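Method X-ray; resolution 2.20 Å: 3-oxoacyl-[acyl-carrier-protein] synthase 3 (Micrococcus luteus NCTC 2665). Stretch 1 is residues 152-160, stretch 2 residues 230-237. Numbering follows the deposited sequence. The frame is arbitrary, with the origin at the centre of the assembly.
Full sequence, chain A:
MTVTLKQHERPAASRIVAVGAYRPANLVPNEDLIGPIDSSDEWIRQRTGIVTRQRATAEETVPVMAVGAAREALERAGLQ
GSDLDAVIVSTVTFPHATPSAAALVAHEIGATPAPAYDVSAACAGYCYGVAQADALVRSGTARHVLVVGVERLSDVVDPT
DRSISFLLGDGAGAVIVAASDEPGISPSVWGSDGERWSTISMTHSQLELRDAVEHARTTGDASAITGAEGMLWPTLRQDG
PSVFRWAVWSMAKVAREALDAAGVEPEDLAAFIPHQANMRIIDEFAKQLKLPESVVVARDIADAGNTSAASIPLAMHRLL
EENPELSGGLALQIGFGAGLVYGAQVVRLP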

# COMPACT_ATOMS: atom_id res chain seq x y z
N ARG A 152 -14.91 2.56 0.19
CA ARG A 152 -16.13 3.28 -0.14
C ARG A 152 -16.12 3.46 -1.65
O ARG A 152 -15.85 4.55 -2.16
CB ARG A 152 -16.27 4.61 0.62
CG ARG A 152 -17.71 5.20 0.51
CD ARG A 152 -18.02 6.27 1.55
NE ARG A 152 -17.21 7.47 1.38
CZ ARG A 152 -17.17 8.48 2.24
NH1 ARG A 152 -17.90 8.46 3.36
NH2 ARG A 152 -16.38 9.53 1.99
N LEU A 153 -16.40 2.37 -2.36
CA LEU A 153 -16.39 2.36 -3.82
C LEU A 153 -17.39 3.33 -4.42
O LEU A 153 -17.23 3.77 -5.55
CB LEU A 153 -16.70 0.95 -4.33
CG LEU A 153 -15.69 -0.16 -4.03
CD1 LEU A 153 -16.28 -1.50 -4.37
CD2 LEU A 153 -14.42 0.07 -4.83
N SER A 154 -18.44 3.66 -3.67
CA SER A 154 -19.45 4.56 -4.20
C SER A 154 -18.84 5.93 -4.49
O SER A 154 -19.41 6.72 -5.25
CB SER A 154 -20.66 4.65 -3.26
OG SER A 154 -20.26 5.02 -1.95
N ASP A 155 -17.68 6.22 -3.91
CA ASP A 155 -17.01 7.49 -4.21
C ASP A 155 -16.40 7.54 -5.60
O ASP A 155 -16.13 8.63 -6.11
CB ASP A 155 -15.92 7.81 -3.18
CG ASP A 155 -16.48 8.38 -1.92
OD1 ASP A 155 -17.56 9.02 -1.99
OD2 ASP A 155 -15.85 8.18 -0.87
N VAL A 156 -16.18 6.37 -6.20
CA VAL A 156 -15.57 6.30 -7.53
C VAL A 156 -16.41 5.57 -8.61
O VAL A 156 -15.85 5.02 -9.56
CB VAL A 156 -14.17 5.67 -7.47
CG1 VAL A 156 -13.17 6.64 -6.86
CG2 VAL A 156 -14.20 4.36 -6.68
N VAL A 157 -17.73 5.57 -8.48
CA VAL A 157 -18.56 5.04 -9.55
C VAL A 157 -19.17 6.16 -10.38
O VAL A 157 -19.42 7.25 -9.88
CB VAL A 157 -19.68 4.10 -9.02
CG1 VAL A 157 -19.09 2.83 -8.46
CG2 VAL A 157 -20.54 4.80 -7.99
N ASP A 158 -19.37 5.89 -11.67
CA ASP A 158 -20.09 6.80 -12.54
C ASP A 158 -21.49 6.21 -12.67
O ASP A 158 -21.65 5.09 -13.14
CB ASP A 158 -19.41 6.88 -13.91
CG ASP A 158 -20.10 7.87 -14.87
OD1 ASP A 158 -21.26 8.28 -14.62
OD2 ASP A 158 -19.46 8.23 -15.88
N PRO A 159 -22.51 6.96 -12.23
CA PRO A 159 -23.91 6.51 -12.24
C PRO A 159 -24.41 6.15 -13.65
O PRO A 159 -25.39 5.40 -13.78
CB PRO A 159 -24.68 7.72 -11.71
CG PRO A 159 -23.68 8.56 -11.02
CD PRO A 159 -22.37 8.33 -11.70
N THR A 160 -23.75 6.67 -14.68
CA THR A 160 -24.12 6.36 -16.06
C THR A 160 -23.32 5.17 -16.61
O THR A 160 -23.54 4.75 -17.74
CB THR A 160 -23.90 7.57 -17.00
OG1 THR A 160 -22.51 7.92 -17.02
CG2 THR A 160 -24.72 8.76 -16.53
N GLY A 230 -18.59 13.95 -20.18
CA GLY A 230 -18.38 12.91 -19.19
C GLY A 230 -17.75 13.46 -17.92
O GLY A 230 -17.23 14.58 -17.92
N MET A 231 -17.81 12.69 -16.84
CA MET A 231 -17.24 13.12 -15.58
C MET A 231 -15.75 13.37 -15.76
O MET A 231 -15.08 12.64 -16.50
CB MET A 231 -17.45 12.05 -14.50
CG MET A 231 -18.91 11.70 -14.21
SD MET A 231 -19.13 10.47 -12.89
CE MET A 231 -18.40 11.32 -11.50
N LEU A 232 -15.23 14.40 -15.11
CA LEU A 232 -13.78 14.59 -15.04
C LEU A 232 -13.21 13.85 -13.83
O LEU A 232 -12.09 13.35 -13.87
CB LEU A 232 -13.43 16.08 -14.98
CG LEU A 232 -13.20 16.82 -16.31
CD1 LEU A 232 -13.75 16.04 -17.50
CD2 LEU A 232 -13.80 18.22 -16.26
N TRP A 233 -13.98 13.79 -12.75
CA TRP A 233 -13.59 12.97 -11.60
C TRP A 233 -13.40 11.53 -12.10
O TRP A 233 -14.31 10.96 -12.69
CB TRP A 233 -14.67 13.03 -10.52
CG TRP A 233 -14.42 12.12 -9.35
CD1 TRP A 233 -15.13 10.99 -9.02
CD2 TRP A 233 -13.39 12.25 -8.36
NE1 TRP A 233 -14.61 10.42 -7.87
CE2 TRP A 233 -13.54 11.17 -7.45
CE3 TRP A 233 -12.37 13.17 -8.14
CZ2 TRP A 233 -12.70 11.00 -6.35
CZ3 TRP A 233 -11.53 12.99 -7.05
CH2 TRP A 233 -11.71 11.91 -6.17
N PRO A 234 -12.21 10.96 -11.90
CA PRO A 234 -11.97 9.61 -12.42
C PRO A 234 -12.88 8.60 -11.73
O PRO A 234 -13.09 8.67 -10.52
CB PRO A 234 -10.51 9.33 -12.02
CG PRO A 234 -9.91 10.66 -11.78
CD PRO A 234 -11.02 11.53 -11.24
N THR A 235 -13.41 7.66 -12.51
CA THR A 235 -14.27 6.63 -11.97
C THR A 235 -13.88 5.27 -12.50
O THR A 235 -13.21 5.16 -13.51
CB THR A 235 -15.74 6.90 -12.30
OG1 THR A 235 -15.90 7.02 -13.72
CG2 THR A 235 -16.21 8.16 -11.62
N LEU A 236 -14.32 4.23 -11.80
CA LEU A 236 -13.98 2.86 -12.10
C LEU A 236 -14.70 2.36 -13.37
O LEU A 236 -15.83 2.75 -13.66
CB LEU A 236 -14.34 1.99 -10.90
CG LEU A 236 -13.40 0.91 -10.37
CD1 LEU A 236 -11.96 1.34 -10.43
CD2 LEU A 236 -13.79 0.56 -8.94
N ARG A 237 -14.02 1.50 -14.12
CA ARG A 237 -14.58 0.95 -15.34
C ARG A 237 -13.99 -0.44 -15.52
O ARG A 237 -12.95 -0.75 -14.94
CB ARG A 237 -14.27 1.89 -16.53
CG ARG A 237 -13.67 1.24 -17.76
CD ARG A 237 -12.17 1.04 -17.66
NE ARG A 237 -11.77 -0.30 -18.11
CZ ARG A 237 -11.84 -0.72 -19.36
NH1 ARG A 237 -12.28 0.09 -20.32
NH2 ARG A 237 -11.45 -1.95 -19.67
O HOH W 1 -18.50 3.42 -12.35
O HOH W 2 -19.72 10.30 -17.73

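Two consecutive carbonyls, Asp155 O and Val156 O, accept the two direct hydrogen bonds of this contact, each from a different kind of donor. The O of Asp155 accepts a hydrogen bond from the indole NE1 of Trp233 at 2.9 Å, with the oxygen at the edge of the ring and near its plane, where the N-H points. One residue on, the O of Val156 takes the backbone N of Leu236 at 2.8 Å, and an angle of 170° at the hydrogen makes this bond almost straight. A side-chain donor and a main-chain donor thus tie neighbouring carbonyls of one stretch to the other, across at least 72 residues of sequence.

The turn that presents these carbonyls is braced from within. Asp155 N bonds to Arg152 O at 3.0 Å and Val156 N to Leu153 O at 2.9 Å, while a salt bridge joins Arg152 NE to Asp155 OD2 at 2.7 Å. OD2 is engaged within the stretch and OD1 elsewhere in the structure; it is the main-chain oxygen that bonds to the tryptophan.

Around the two bonds the backbones come close, while the apolar side chains touch more loosely. Val156 and Thr235 are the nearest backbone pair, their CA atoms 4.6 Å apart, and Val156 O lies just 3.3 Å from Thr235 CA. Val156 gives up more area to the other stretch than any other residue here. Its CG1 lies 4.4 Å from Trp233 CZ2, and its CG2 the same distance from Leu236 CD2, so the two methyls serve different neighbours. Leu153 points sideways from its CA, yet its end comes nearer, bringing CD2 to 4.2 Å from Leu236 CD2; one leucine methyl thus meets both Leu153 and Val156.

Farther along, at Asp158, water carries the polar links. Asp158 points toward stretch 2, with CB 3.5 Å from Thr235 OG1 and CG 3.4 Å from Met231 SD. Its two oxygens have separate duties: OD1 accepts from Thr160 N at 3.0 Å and from Thr160 OG1 at 2.7 Å, whereas OD2 receives a water at 2.8 Å that in turn accepts from Met231 N at 3.2 Å. A second water accepts from Asp158 N at 2.7 Å and donates to Leu236 O at 3.0 Å. Pro159 adds a modest apolar touch, CD to Met231 SD at 4.1 Å.

The rule to read here is economical: direct bonds to adjacent carbonyls accompany the closest backbone approach, apolar side chains fill in beside them, and two waters link Asp158 to Met231 and Leu236.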